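Local coordinates for PHB depolymerase (Penicillium funiculosum, PDB 2D81), which degrades the biopolyester polyhydroxybutyrate by hydrolysing its ester bonds, and adopts a circularly permuted alpha/beta hydrolase fold, at residues N147-S152 with S158-D163; S222-L227 with T245-W250; W171-L176 with N254-L259. All blocks are in the same frame, centred on the assembly; numbering follows the deposited sequence.

Contact 1: residues N147-S152 with S158-D163; sequences NSCSLS and SNCNYD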
ATOM      1  N   ASN A 147     -19.652  -2.294  -0.145  1.00  7.27           N
ATOM      2  CA  ASN A 147     -20.281  -2.872  -1.326  1.00  8.30           C
ATOM      3  C   ASN A 147     -20.158  -4.389  -1.278  1.00  8.49           C
ATOM      4  O   ASN A 147     -19.320  -4.934  -0.557  1.00  8.81           O
ATOM      5  CB  ASN A 147     -19.615  -2.352  -2.601  1.00  9.41           C
ATOM      6  CG  ASN A 147     -18.113  -2.540  -2.586  1.00  7.88           C
ATOM      7  OD1 ASN A 147     -17.409  -1.891  -1.812  1.00  7.84           O
ATOM      8  ND2 ASN A 147     -17.612  -3.436  -3.435  1.00  6.07           N
ATOM      9  N   SER A 148     -20.990  -5.071  -2.057  1.00  8.44           N
ATOM     10  CA  SER A 148     -20.923  -6.522  -2.153  1.00  9.57           C
ATOM     11  C   SER A 148     -19.567  -6.936  -2.708  1.00  9.96           C
ATOM     12  O   SER A 148     -19.013  -6.257  -3.573  1.00  9.20           O
ATOM     13  CB  SER A 148     -22.031  -7.042  -3.072  1.00 10.05           C
ATOM     14  OG  SER A 148     -21.877  -8.429  -3.314  1.00 12.72           O
ATOM     15  N   CYS A 149     -19.032  -8.047  -2.213  1.00  8.36           N
ATOM     16  CA  CYS A 149     -17.759  -8.539  -2.725  1.00  9.35           C
ATOM     17  C   CYS A 149     -17.924  -9.077  -4.146  1.00 10.11           C
ATOM     18  O   CYS A 149     -16.943  -9.452  -4.788  1.00 13.60           O
ATOM     19  CB  CYS A 149     -17.188  -9.637  -1.816  1.00  9.67           C
ATOM     20  SG  CYS A 149     -15.499 -10.142  -2.294  1.00 13.06           S
ATOM     21  N   SER A 150     -19.159  -9.113  -4.644  1.00  9.30           N
ATOM     22  CA  SER A 150     -19.394  -9.547  -6.019  1.00  9.41           C
ATOM     23  C   SER A 150     -19.738  -8.389  -6.954  1.00  9.11           C
ATOM     24  O   SER A 150     -20.018  -8.606  -8.133  1.00  8.95           O
ATOM     25  CB  SER A 150     -20.510 -10.596  -6.067  1.00 12.50           C
ATOM     26  OG  SER A 150     -21.755 -10.038  -5.690  1.00 17.21           O
ATOM     27  N   LEU A 151     -19.713  -7.164  -6.435  1.00  8.28           N
ATOM     28  CA  LEU A 151     -19.941  -5.979  -7.264  1.00  7.62           C
ATOM     29  C   LEU A 151     -18.920  -4.880  -6.962  1.00  9.16           C
ATOM     30  O   LEU A 151     -18.882  -4.340  -5.853  1.00  7.12           O
ATOM     31  CB  LEU A 151     -21.356  -5.432  -7.039  1.00  8.58           C
ATOM     32  CG  LEU A 151     -21.747  -4.227  -7.903  1.00  7.77           C
ATOM     33  CD1 LEU A 151     -21.803  -4.646  -9.365  1.00  8.91           C
ATOM     34  CD2 LEU A 151     -23.099  -3.680  -7.451  1.00  9.46           C
ATOM     35  N   SER A 152     -18.101  -4.545  -7.954  1.00  8.64           N
ATOM     36  CA  SER A 152     -17.053  -3.548  -7.757  1.00  8.57           C
ATOM     37  C   SER A 152     -17.612  -2.136  -7.900  1.00  8.41           C
ATOM     38  O   SER A 152     -17.859  -1.663  -9.008  1.00  9.18           O
ATOM     39  CB  SER A 152     -15.919  -3.761  -8.765  1.00  8.94           C
ATOM     40  OG  SER A 152     -14.831  -2.892  -8.497  1.00  9.13           O
ATOM     41  N   SER A 158     -15.325  -4.664   1.093  1.00  6.29           N
ATOM     42  CA  SER A 158     -16.386  -5.668   1.099  1.00  5.19           C
ATOM     43  C   SER A 158     -16.204  -6.714   2.184  1.00  6.39           C
ATOM     44  O   SER A 158     -15.096  -6.934   2.677  1.00  6.10           O
ATOM     45  CB  SER A 158     -16.445  -6.386  -0.254  1.00  5.04           C
ATOM     46  OG  SER A 158     -16.651  -5.479  -1.321  1.00  6.85           O
ATOM     47  N   ASN A 159     -17.301  -7.371   2.543  1.00  6.50           N
ATOM     48  CA  ASN A 159     -17.208  -8.625   3.275  1.00  8.64           C
ATOM     49  C   ASN A 159     -17.028  -9.740   2.252  1.00  8.12           C
ATOM     50  O   ASN A 159     -17.998 -10.224   1.671  1.00  9.75           O
ATOM     51  CB  ASN A 159     -18.479  -8.878   4.090  1.00  9.07           C
ATOM     52  CG  ASN A 159     -18.344 -10.073   5.018  1.00 12.02           C
ATOM     53  OD1 ASN A 159     -17.500 -10.944   4.807  1.00 10.11           O
ATOM     54  ND2 ASN A 159     -19.187 -10.125   6.047  1.00 12.36           N
ATOM     55  N   CYS A 160     -15.778 -10.125   2.021  1.00  7.63           N
ATOM     56  CA  CYS A 160     -15.460 -11.208   1.096  1.00  7.74           C
ATOM     57  C   CYS A 160     -15.263 -12.525   1.834  1.00  9.18           C
ATOM     58  O   CYS A 160     -14.706 -13.474   1.280  1.00  9.75           O
ATOM     59  CB  CYS A 160     -14.183 -10.884   0.319  1.00  7.78           C
ATOM     60  SG  CYS A 160     -14.300  -9.453  -0.803  1.00  9.11           S
ATOM     61  N   ASN A 161     -15.713 -12.575   3.084  1.00  9.28           N
ATOM     62  CA  ASN A 161     -15.507 -13.749   3.926  1.00 10.19           C
ATOM     63  C   ASN A 161     -14.023 -14.106   3.939  1.00  9.35           C
ATOM     64  O   ASN A 161     -13.644 -15.279   3.963  1.00  9.03           O
ATOM     65  CB  ASN A 161     -16.336 -14.930   3.406  1.00 14.02           C
ATOM     66  CG  ASN A 161     -16.302 -16.126   4.343  1.00 16.38           C
ATOM     67  OD1 ASN A 161     -16.488 -15.987   5.552  1.00 20.95           O
ATOM     68  ND2 ASN A 161     -16.076 -17.307   3.784  1.00 20.69           N
ATOM     69  N   TYR A 162     -13.188 -13.074   3.913  1.00  8.74           N
ATOM     70  CA  TYR A 162     -11.743 -13.246   3.980  1.00  8.35           C
ATOM     71  C   TYR A 162     -11.114 -12.019   4.619  1.00  8.11           C
ATOM     72  O   TYR A 162     -11.255 -10.902   4.120  1.00  6.22           O
ATOM     73  CB  TYR A 162     -11.163 -13.456   2.580  1.00  8.09           C
ATOM     74  CG  TYR A 162      -9.656 -13.586   2.554  1.00  7.77           C
ATOM     75  CD1 TYR A 162      -8.858 -12.579   2.003  1.00  7.05           C
ATOM     76  CD2 TYR A 162      -9.027 -14.719   3.066  1.00  7.48           C
ATOM     77  CE1 TYR A 162      -7.461 -12.706   1.960  1.00  6.80           C
ATOM     78  CE2 TYR A 162      -7.636 -14.855   3.030  1.00  7.39           C
ATOM     79  CZ  TYR A 162      -6.861 -13.849   2.476  1.00  7.55           C
ATOM     80  OH  TYR A 162      -5.491 -13.998   2.431  1.00  7.02           O
ATOM     81  N   ASP A 163     -10.426 -12.240   5.733  1.00  8.12           N
ATOM     82  CA  ASP A 163      -9.768 -11.172   6.470  1.00  7.07           C
ATOM     83  C   ASP A 163      -8.439 -10.834   5.798  1.00  6.14           C
ATOM     84  O   ASP A 163      -7.393 -11.359   6.173  1.00  6.80           O
ATOM     85  CB  ASP A 163      -9.527 -11.621   7.914  1.00  6.81           C
ATOM     86  CG  ASP A 163      -8.915 -10.531   8.779  1.00  8.12           C
ATOM     87  OD1 ASP A 163      -8.599 -10.823   9.950  1.00  8.04           O
ATOM     88  OD2 ASP A 163      -8.753  -9.388   8.301  1.00  6.83           O
TER
HETATM   89  O   HOH W   1     -19.910  -6.656   1.649  1.00  9.16           O
HETATM   90  O   HOH W   2     -20.172  -9.381  -0.012  1.00 15.44           O

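Contact 2: residues S222-L227 with T245-W250; sequences SLHVAL and TGYNKW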
ATOM      1  N   SER A 222       5.629  -1.444  16.228  1.00  9.32           N
ATOM      2  CA  SER A 222       5.933  -1.564  14.809  1.00  8.37           C
ATOM      3  C   SER A 222       5.093  -0.572  14.016  1.00  8.73           C
ATOM      4  O   SER A 222       4.241   0.115  14.577  1.00  7.50           O
ATOM      5  CB  SER A 222       5.645  -2.986  14.322  1.00  9.61           C
ATOM      6  OG  SER A 222       4.297  -3.350  14.576  1.00 11.13           O
ATOM      7  N   LEU A 223       5.328  -0.509  12.709  1.00  7.07           N
ATOM      8  CA  LEU A 223       4.610   0.423  11.849  1.00  5.80           C
ATOM      9  C   LEU A 223       4.259  -0.221  10.511  1.00  5.37           C
ATOM     10  O   LEU A 223       5.137  -0.705   9.793  1.00  5.67           O
ATOM     11  CB  LEU A 223       5.460   1.671  11.602  1.00  6.12           C
ATOM     12  CG  LEU A 223       4.925   2.684  10.579  1.00  6.49           C
ATOM     13  CD1 LEU A 223       3.634   3.315  11.078  1.00  6.38           C
ATOM     14  CD2 LEU A 223       5.978   3.761  10.344  1.00  9.34           C
ATOM     15  N   HIS A 224       2.972  -0.223  10.187  1.00  7.24           N
ATOM     16  CA  HIS A 224       2.511  -0.641   8.868  1.00  5.28           C
ATOM     17  C   HIS A 224       1.841   0.544   8.182  1.00  5.86           C
ATOM     18  O   HIS A 224       0.981   1.208   8.766  1.00  6.78           O
ATOM     19  CB  HIS A 224       1.506  -1.789   8.988  1.00  6.57           C
ATOM     20  CG  HIS A 224       1.087  -2.370   7.673  1.00  5.88           C
ATOM     21  ND1 HIS A 224       1.914  -3.171   6.915  1.00  6.01           N
ATOM     22  CD2 HIS A 224      -0.068  -2.254   6.972  1.00  5.92           C
ATOM     23  CE1 HIS A 224       1.288  -3.524   5.807  1.00  6.59           C
ATOM     24  NE2 HIS A 224       0.084  -2.980   5.817  1.00  5.77           N
ATOM     25  N   VAL A 225       2.245   0.804   6.945  1.00  3.81           N
ATOM     26  CA  VAL A 225       1.629   1.842   6.133  1.00  5.30           C
ATOM     27  C   VAL A 225       0.592   1.188   5.225  1.00  5.26           C
ATOM     28  O   VAL A 225       0.916   0.278   4.463  1.00  6.06           O
ATOM     29  CB  VAL A 225       2.690   2.556   5.264  1.00  5.84           C
ATOM     30  CG1 VAL A 225       2.046   3.677   4.454  1.00  7.12           C
ATOM     31  CG2 VAL A 225       3.797   3.108   6.153  1.00  8.65           C
ATOM     32  N   ALA A 226      -0.653   1.643   5.322  1.00  3.91           N
ATOM     33  CA  ALA A 226      -1.734   1.084   4.512  1.00  4.93           C
ATOM     34  C   ALA A 226      -2.254   2.120   3.516  1.00  5.41           C
ATOM     35  O   ALA A 226      -2.671   3.213   3.904  1.00  6.35           O
ATOM     36  CB  ALA A 226      -2.870   0.606   5.415  1.00  4.14           C
ATOM     37  N   LEU A 227      -2.233   1.767   2.234  1.00  5.61           N
ATOM     38  CA  LEU A 227      -2.561   2.713   1.170  1.00  6.05           C
ATOM     39  C   LEU A 227      -3.899   2.425   0.489  1.00  6.82           C
ATOM     40  O   LEU A 227      -4.082   1.374  -0.123  1.00  7.08           O
ATOM     41  CB  LEU A 227      -1.446   2.712   0.118  1.00  5.76           C
ATOM     42  CG  LEU A 227      -0.050   3.099   0.615  1.00  8.63           C
ATOM     43  CD1 LEU A 227       0.963   2.862  -0.494  1.00  9.12           C
ATOM     44  CD2 LEU A 227      -0.034   4.556   1.058  1.00 11.28           C
ATOM     45  N   THR A 245     -11.437  -1.539   6.738  1.00  5.99           N
ATOM     46  CA  THR A 245     -10.495  -2.497   6.165  1.00  6.91           C
ATOM     47  C   THR A 245     -10.029  -3.541   7.170  1.00  7.37           C
ATOM     48  O   THR A 245      -9.649  -4.647   6.791  1.00  8.59           O
ATOM     49  CB  THR A 245      -9.253  -1.796   5.588  1.00  7.42           C
ATOM     50  OG1 THR A 245      -8.712  -0.899   6.565  1.00  9.12           O
ATOM     51  CG2 THR A 245      -9.617  -1.027   4.322  1.00  7.08           C
ATOM     52  N   GLY A 246     -10.043  -3.185   8.451  1.00  6.63           N
ATOM     53  CA  GLY A 246      -9.719  -4.164   9.475  1.00  7.25           C
ATOM     54  C   GLY A 246      -8.271  -4.211   9.938  1.00  5.79           C
ATOM     55  O   GLY A 246      -7.922  -5.055  10.761  1.00  6.13           O
ATOM     56  N   TYR A 247      -7.424  -3.320   9.428  1.00  6.58           N
ATOM     57  CA  TYR A 247      -6.036  -3.268   9.893  1.00  6.17           C
ATOM     58  C   TYR A 247      -5.978  -2.969  11.384  1.00  5.50           C
ATOM     59  O   TYR A 247      -5.189  -3.570  12.119  1.00  5.76           O
ATOM     60  CB  TYR A 247      -5.236  -2.182   9.168  1.00  7.74           C
ATOM     61  CG  TYR A 247      -4.951  -2.441   7.708  1.00  6.81           C
ATOM     62  CD1 TYR A 247      -5.807  -1.973   6.719  1.00  6.92           C
ATOM     63  CD2 TYR A 247      -3.797  -3.122   7.315  1.00  8.37           C
ATOM     64  CE1 TYR A 247      -5.522  -2.166   5.370  1.00  7.96           C
ATOM     65  CE2 TYR A 247      -3.504  -3.325   5.971  1.00  7.34           C
ATOM     66  CZ  TYR A 247      -4.370  -2.840   5.004  1.00  7.86           C
ATOM     67  OH  TYR A 247      -4.081  -3.018   3.674  1.00  8.05           O
ATOM     68  N   ASN A 248      -6.804  -2.025  11.823  1.00  5.12           N
ATOM     69  CA  ASN A 248      -6.696  -1.513  13.181  1.00  6.25           C
ATOM     70  C   ASN A 248      -7.026  -2.581  14.213  1.00  6.38           C
ATOM     71  O   ASN A 248      -6.477  -2.570  15.314  1.00  7.74           O
ATOM     72  CB  ASN A 248      -7.613  -0.301  13.377  1.00  7.24           C
ATOM     73  CG  ASN A 248      -7.269   0.840  12.445  1.00  9.37           C
ATOM     74  OD1 ASN A 248      -6.151   0.920  11.936  1.00  8.20           O
ATOM     75  ND2 ASN A 248      -8.223   1.738  12.228  1.00 10.30           N
ATOM     76  N   LYS A 249      -7.919  -3.502  13.856  1.00  6.82           N
ATOM     77  CA  LYS A 249      -8.287  -4.597  14.751  1.00  8.25           C
ATOM     78  C   LYS A 249      -7.065  -5.420  15.139  1.00  8.76           C
ATOM     79  O   LYS A 249      -6.926  -5.839  16.290  1.00  7.96           O
ATOM     80  CB  LYS A 249      -9.319  -5.508  14.080  1.00  9.88           C
ATOM     81  CG  LYS A 249     -10.622  -4.813  13.727  1.00 11.21           C
ATOM     82  CD  LYS A 249     -11.606  -5.782  13.092  1.00 12.75           C
ATOM     83  CE  LYS A 249     -12.925  -5.097  12.783  1.00 17.04           C
ATOM     84  NZ  LYS A 249     -13.573  -4.571  14.017  1.00 18.74           N
ATOM     85  N   TRP A 250      -6.184  -5.654  14.170  1.00  7.10           N
ATOM     86  CA  TRP A 250      -4.960  -6.406  14.416  1.00  7.46           C
ATOM     87  C   TRP A 250      -3.882  -5.555  15.080  1.00  7.16           C
ATOM     88  O   TRP A 250      -3.182  -6.018  15.984  1.00  5.74           O
ATOM     89  CB  TRP A 250      -4.430  -6.995  13.102  1.00  6.89           C
ATOM     90  CG  TRP A 250      -5.267  -8.124  12.593  1.00  6.32           C
ATOM     91  CD1 TRP A 250      -6.295  -8.055  11.693  1.00  7.15           C
ATOM     92  CD2 TRP A 250      -5.192  -9.492  13.010  1.00  7.39           C
ATOM     93  NE1 TRP A 250      -6.866  -9.297  11.527  1.00  6.45           N
ATOM     94  CE2 TRP A 250      -6.207 -10.197  12.325  1.00  8.24           C
ATOM     95  CE3 TRP A 250      -4.364 -10.192  13.901  1.00  9.37           C
ATOM     96  CZ2 TRP A 250      -6.417 -11.568  12.502  1.00  9.96           C
ATOM     97  CZ3 TRP A 250      -4.574 -11.557  14.077  1.00  9.66           C
ATOM     98  CH2 TRP A 250      -5.594 -12.229  13.380  1.00  9.83           C
TER

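Contact 3: residues W171-L176 with N254-L259; sequences WIYGSL and NNMIIL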
ATOM      1  N   TRP A 171       1.205 -12.436   7.645  1.00  7.68           N
ATOM      2  CA  TRP A 171       2.254 -12.934   6.764  1.00  6.90           C
ATOM      3  C   TRP A 171       3.525 -12.112   6.923  1.00  7.84           C
ATOM      4  O   TRP A 171       4.624 -12.659   7.001  1.00  8.57           O
ATOM      5  CB  TRP A 171       1.827 -12.908   5.295  1.00  7.49           C
ATOM      6  CG  TRP A 171       2.868 -13.551   4.441  1.00  6.48           C
ATOM      7  CD1 TRP A 171       3.776 -12.930   3.632  1.00  6.07           C
ATOM      8  CD2 TRP A 171       3.181 -14.945   4.399  1.00  6.62           C
ATOM      9  NE1 TRP A 171       4.641 -13.855   3.091  1.00  6.33           N
ATOM     10  CE2 TRP A 171       4.297 -15.101   3.547  1.00  5.61           C
ATOM     11  CE3 TRP A 171       2.626 -16.081   5.005  1.00  7.12           C
ATOM     12  CZ2 TRP A 171       4.871 -16.348   3.284  1.00  5.84           C
ATOM     13  CZ3 TRP A 171       3.197 -17.323   4.744  1.00  8.17           C
ATOM     14  CH2 TRP A 171       4.308 -17.445   3.890  1.00  7.49           C
ATOM     15  N   ILE A 172       3.368 -10.795   6.974  1.00  8.57           N
ATOM     16  CA  ILE A 172       4.515  -9.902   7.054  1.00  8.51           C
ATOM     17  C   ILE A 172       5.236 -10.019   8.397  1.00  8.99           C
ATOM     18  O   ILE A 172       6.464 -10.081   8.440  1.00  8.35           O
ATOM     19  CB  ILE A 172       4.083  -8.440   6.819  1.00  7.42           C
ATOM     20  CG1 ILE A 172       3.576  -8.290   5.381  1.00  8.20           C
ATOM     21  CG2 ILE A 172       5.253  -7.489   7.078  1.00  7.95           C
ATOM     22  CD1 ILE A 172       2.976  -6.932   5.063  1.00  8.80           C
ATOM     23  N   TYR A 173       4.476 -10.061   9.488  1.00  9.60           N
ATOM     24  CA  TYR A 173       5.075 -10.050  10.820  1.00  9.82           C
ATOM     25  C   TYR A 173       5.185 -11.417  11.484  1.00 14.00           C
ATOM     26  O   TYR A 173       5.808 -11.547  12.539  1.00 13.10           O
ATOM     27  CB  TYR A 173       4.304  -9.097  11.738  1.00  9.70           C
ATOM     28  CG  TYR A 173       4.500  -7.648  11.368  1.00  8.06           C
ATOM     29  CD1 TYR A 173       3.632  -7.008  10.484  1.00  8.09           C
ATOM     30  CD2 TYR A 173       5.592  -6.933  11.856  1.00  9.15           C
ATOM     31  CE1 TYR A 173       3.855  -5.689  10.089  1.00  7.29           C
ATOM     32  CE2 TYR A 173       5.824  -5.617  11.467  1.00  7.65           C
ATOM     33  CZ  TYR A 173       4.952  -5.005  10.583  1.00  7.03           C
ATOM     34  OH  TYR A 173       5.193  -3.716  10.183  1.00  8.21           O
ATOM     35  N   GLY A 174       4.590 -12.429  10.864  1.00 16.45           N
ATOM     36  CA  GLY A 174       4.606 -13.757  11.448  1.00 21.17           C
ATOM     37  C   GLY A 174       3.491 -13.914  12.459  1.00 23.01           C
ATOM     38  O   GLY A 174       2.347 -13.540  12.192  1.00 25.89           O
ATOM     39  N   SER A 175       3.810 -14.467  13.621  1.00 23.49           N
ATOM     40  CA  SER A 175       2.821 -14.586  14.678  1.00 23.01           C
ATOM     41  C   SER A 175       2.283 -13.198  15.009  1.00 20.77           C
ATOM     42  O   SER A 175       3.017 -12.209  14.962  1.00 23.31           O
ATOM     43  CB  SER A 175       3.445 -15.223  15.924  1.00 24.68           C
ATOM     44  OG  SER A 175       4.622 -14.537  16.320  1.00 27.75           O
ATOM     45  N   LEU A 176       0.991 -13.133  15.300  1.00 17.86           N
ATOM     46  CA  LEU A 176       0.375 -11.951  15.889  1.00 12.92           C
ATOM     47  C   LEU A 176      -0.639 -12.415  16.920  1.00 11.63           C
ATOM     48  O   LEU A 176      -1.186 -13.513  16.805  1.00 11.77           O
ATOM     49  CB  LEU A 176      -0.334 -11.116  14.819  1.00 11.93           C
ATOM     50  CG  LEU A 176       0.556 -10.390  13.809  1.00 11.35           C
ATOM     51  CD1 LEU A 176      -0.307  -9.596  12.835  1.00 11.10           C
ATOM     52  CD2 LEU A 176       1.510  -9.465  14.550  1.00 10.74           C
ATOM     53  N   ASN A 254      -1.285  -5.704  18.999  1.00  7.65           N
ATOM     54  CA  ASN A 254       0.053  -6.108  18.579  1.00  6.40           C
ATOM     55  C   ASN A 254       1.054  -4.960  18.522  1.00  6.28           C
ATOM     56  O   ASN A 254       2.010  -4.996  17.746  1.00  8.73           O
ATOM     57  CB  ASN A 254      -0.022  -6.804  17.216  1.00  6.88           C
ATOM     58  CG  ASN A 254      -0.606  -8.196  17.311  1.00  8.69           C
ATOM     59  OD1 ASN A 254       0.056  -9.124  17.773  1.00  9.94           O
ATOM     60  ND2 ASN A 254      -1.857  -8.349  16.888  1.00  8.96           N
ATOM     61  N   ASN A 255       0.843  -3.952  19.362  1.00  7.75           N
ATOM     62  CA  ASN A 255       1.785  -2.844  19.490  1.00  7.16           C
ATOM     63  C   ASN A 255       2.182  -2.318  18.121  1.00  7.53           C
ATOM     64  O   ASN A 255       3.364  -2.129  17.838  1.00  8.47           O
ATOM     65  CB  ASN A 255       3.039  -3.292  20.241  1.00  9.55           C
ATOM     66  CG  ASN A 255       2.737  -3.791  21.635  1.00 13.76           C
ATOM     67  OD1 ASN A 255       2.043  -3.130  22.405  1.00 12.93           O
ATOM     68  ND2 ASN A 255       3.267  -4.961  21.974  1.00 17.04           N
ATOM     69  N   MET A 256       1.188  -2.094  17.272  1.00  6.86           N
ATOM     70  CA  MET A 256       1.437  -1.696  15.892  1.00  7.19           C
ATOM     71  C   MET A 256       0.675  -0.415  15.567  1.00  6.82           C
ATOM     72  O   MET A 256      -0.520  -0.312  15.833  1.00  6.51           O
ATOM     73  CB  MET A 256       0.995  -2.813  14.944  1.00  6.79           C
ATOM     74  CG  MET A 256       1.336  -2.575  13.483  1.00  8.48           C
ATOM     75  SD  MET A 256       0.662  -3.878  12.441  1.00  9.45           S
ATOM     76  CE  MET A 256       1.662  -5.291  12.990  1.00  8.77           C
ATOM     77  N   ILE A 257       1.380   0.560  14.998  1.00  5.47           N
ATOM     78  CA  ILE A 257       0.748   1.760  14.466  1.00  6.28           C
ATOM     79  C   ILE A 257       0.450   1.538  12.981  1.00  6.94           C
ATOM     80  O   ILE A 257       1.264   0.964  12.258  1.00  6.40           O
ATOM     81  CB  ILE A 257       1.679   2.986  14.630  1.00  6.65           C
ATOM     82  CG1 ILE A 257       1.884   3.280  16.122  1.00  6.94           C
ATOM     83  CG2 ILE A 257       1.093   4.199  13.919  1.00  6.80           C
ATOM     84  CD1 ILE A 257       2.869   4.413  16.399  1.00  6.48           C
ATOM     85  N   ILE A 258      -0.725   1.968  12.533  1.00  5.42           N
ATOM     86  CA  ILE A 258      -1.045   1.928  11.109  1.00  5.89           C
ATOM     87  C   ILE A 258      -1.084   3.357  10.580  1.00  6.08           C
ATOM     88  O   ILE A 258      -1.887   4.170  11.036  1.00  5.74           O
ATOM     89  CB  ILE A 258      -2.426   1.281  10.835  1.00  5.38           C
ATOM     90  CG1 ILE A 258      -2.545  -0.074  11.545  1.00  3.42           C
ATOM     91  CG2 ILE A 258      -2.619   1.107   9.336  1.00  5.95           C
ATOM     92  CD1 ILE A 258      -1.579  -1.139  11.052  1.00  3.38           C
ATOM     93  N   LEU A 259      -0.213   3.663   9.623  1.00  5.81           N
ATOM     94  CA  LEU A 259      -0.201   4.983   8.995  1.00  5.17           C
ATOM     95  C   LEU A 259      -1.043   4.958   7.726  1.00  5.32           C
ATOM     96  O   LEU A 259      -0.875   4.074   6.883  1.00  5.64           O
ATOM     97  CB  LEU A 259       1.234   5.394   8.653  1.00  5.27           C
ATOM     98  CG  LEU A 259       1.429   6.657   7.805  1.00  4.64           C
ATOM     99  CD1 LEU A 259       0.934   7.885   8.569  1.00  6.82           C
ATOM    100  CD2 LEU A 259       2.906   6.809   7.455  1.00  6.60           C
TER

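Contact 1: residues N147-S152 with S158-D163
Cys-149 lies in a type I turn running from Ser-148 to Leu-151, and its CA comes within 5.0 Å of the CA of Ser-158 in strand 157-159. Just beyond this point the chains are joined covalently: SG of Cys-149 is bonded to SG of Cys-160 at 2.0 Å, with a relaxed chi3 of 93°. The Cys-149 sulfur stands anti to its own backbone N (chi1 -173°), which carries it across to its partner. Just before the turn, the carbonyl O of Asn-147 accepts from Ser-158 OG (2.8 Å), which approaches from above the carbonyl plane; the same hydroxyl also hydrogen-bonds Thr-136 OG1. A small hydroxyl suits this buried spot, since Ser-158 CB packs 3.5 Å from Cys-149 CA. Asn-147 folds its amide back over the turn, ND2 giving a 2.9 Å bond to Leu-151 O while OD1 accepts from the backbone N of Ile-157. Two waters fill in between the backbones: one links Asn-147 O to Asn-159 N, the other Cys-149 N to Asn-159 O. Past the strand, OD1 of Asn-159 takes the N-H of Asn-161 in an Asx turn. Residues 147-152 and 158-163 are thus tied to each other by a disulfide, a buried hydroxyl and bridging waters, with no direct backbone-to-backbone hydrogen bond between these two segments.

Contact 2: residues S222-L227 with T245-W250
His-224 and Tyr-247 converge on a single polar atom, OG of Ser-16 on strand 13-18, which hydrogen-bonds both NE2 of the imidazole and OH of the phenol. The second imidazole nitrogen, ND1, is hydrogen-bonded to Ser-14 OG, so both ring nitrogens of this buried histidine are satisfied and the ring is held against rotation. Histidine suits the place because a flat ring with two polar nitrogens can reach two serines of the neighbouring strand at once. Its CG lies anti to the backbone N (chi1 -174°), swinging the ring out from strand 221-227 to the phenol. There the two rings meet rim to rim, neither lying over the other, with NE2 of His-224 3.6 Å from CE2 of Tyr-247. Their planes are inclined by 27°. This is a van der Waals contact beside a shared hydrogen-bonding partner, not a stack. Tyr-247 receives a different neighbour over one face. The methyl CB of Ala-226 sits almost above the ring centre, 3.8 Å from the centroid of the Tyr-247 ring and 13° off the normal, in a clear CH-pi contact. Alanine is apt, since a single methyl is small enough to let the ring lie flat over it. Gly-246, with positive phi, leads the chain out of the preceding helix toward helix 247-251. That helix lies against the sheet face bearing His-224 and Ala-226, with Leu-169 of helix 164-173 also packing on the histidine, while Val-225 and Leu-227 point to the opposite face and meet helix 301-314.

Contact 3: residues W171-L176 with N254-L259
Leu-176 and Asn-254 mark the nearest approach of the two backbones, their CA atoms 6.4 Å apart, where the chain leaving helix 164-173 passes the turn that leads into strand 256-260. Gly-174, with positive phi, follows the helix; at its backbone angles a CB would press on the preceding carbonyl O. The Asn-254 amide lies across the Leu-176 side chain at about a right angle, its CG 3.7 Å from CD2 of the leucine and its OD1 3.4 Å from the leucine CA. That closeness is consistent with the role of OD1, which accepts the backbone N-H of Asn-177, while ND2 donates to Trp-250 O. An amide suits the place because it can accept on one arm and donate on the other. With an alanine here, the N-H of Asn-177 and the carbonyl of Trp-250 would probably lose these mates, and a gap would open beside Leu-176. Deeper in, Met-256 runs out from the strand with CG anti to the backbone N (chi1 -174°). Its unbranched, flexible chain suits the place because it can bend at its last torsion (chi3 -67°) to lay CE over one face of the Tyr-173 ring. CE of Met-256 is 3.8 Å from the centroid of the Tyr-173 ring and displaced toward the CD1 side. SD of Met-256 stands farther off, 5.0 Å from the Tyr-173 centroid and oblique, completing a Met-aromatic contact. Tyr-173 is fixed at its far end, where OH hydrogen-bonds Ser-14 OG and Ser-12 O. A helix end packed through Tyr-173 and Leu-176 onto Met-256 of the central sheet is the layering expected of the alpha/beta hydrolase fold.

Contact 1 comes first along the chain, and the two halves of contact 3 then flank contact 2. Contacts 2 and 3 are close, with centres 8 Å apart, and share the central mixed sheet: their strands 221-227 and 256-260 are parallel neighbours joined by backbone hydrogen bonds. Contact 1 lies farther out, its centre about 18 Å from that of contact 2 and 23 Å from that of contact 3. Asp-163 connects it inward, capping helix 164-173, whose other end enters contact 3, and probably hydrogen-bonding Trp-250 of contact 2. The disulfide-tied surface loop is thus coupled to the helical layer on one face of the hydrolase core.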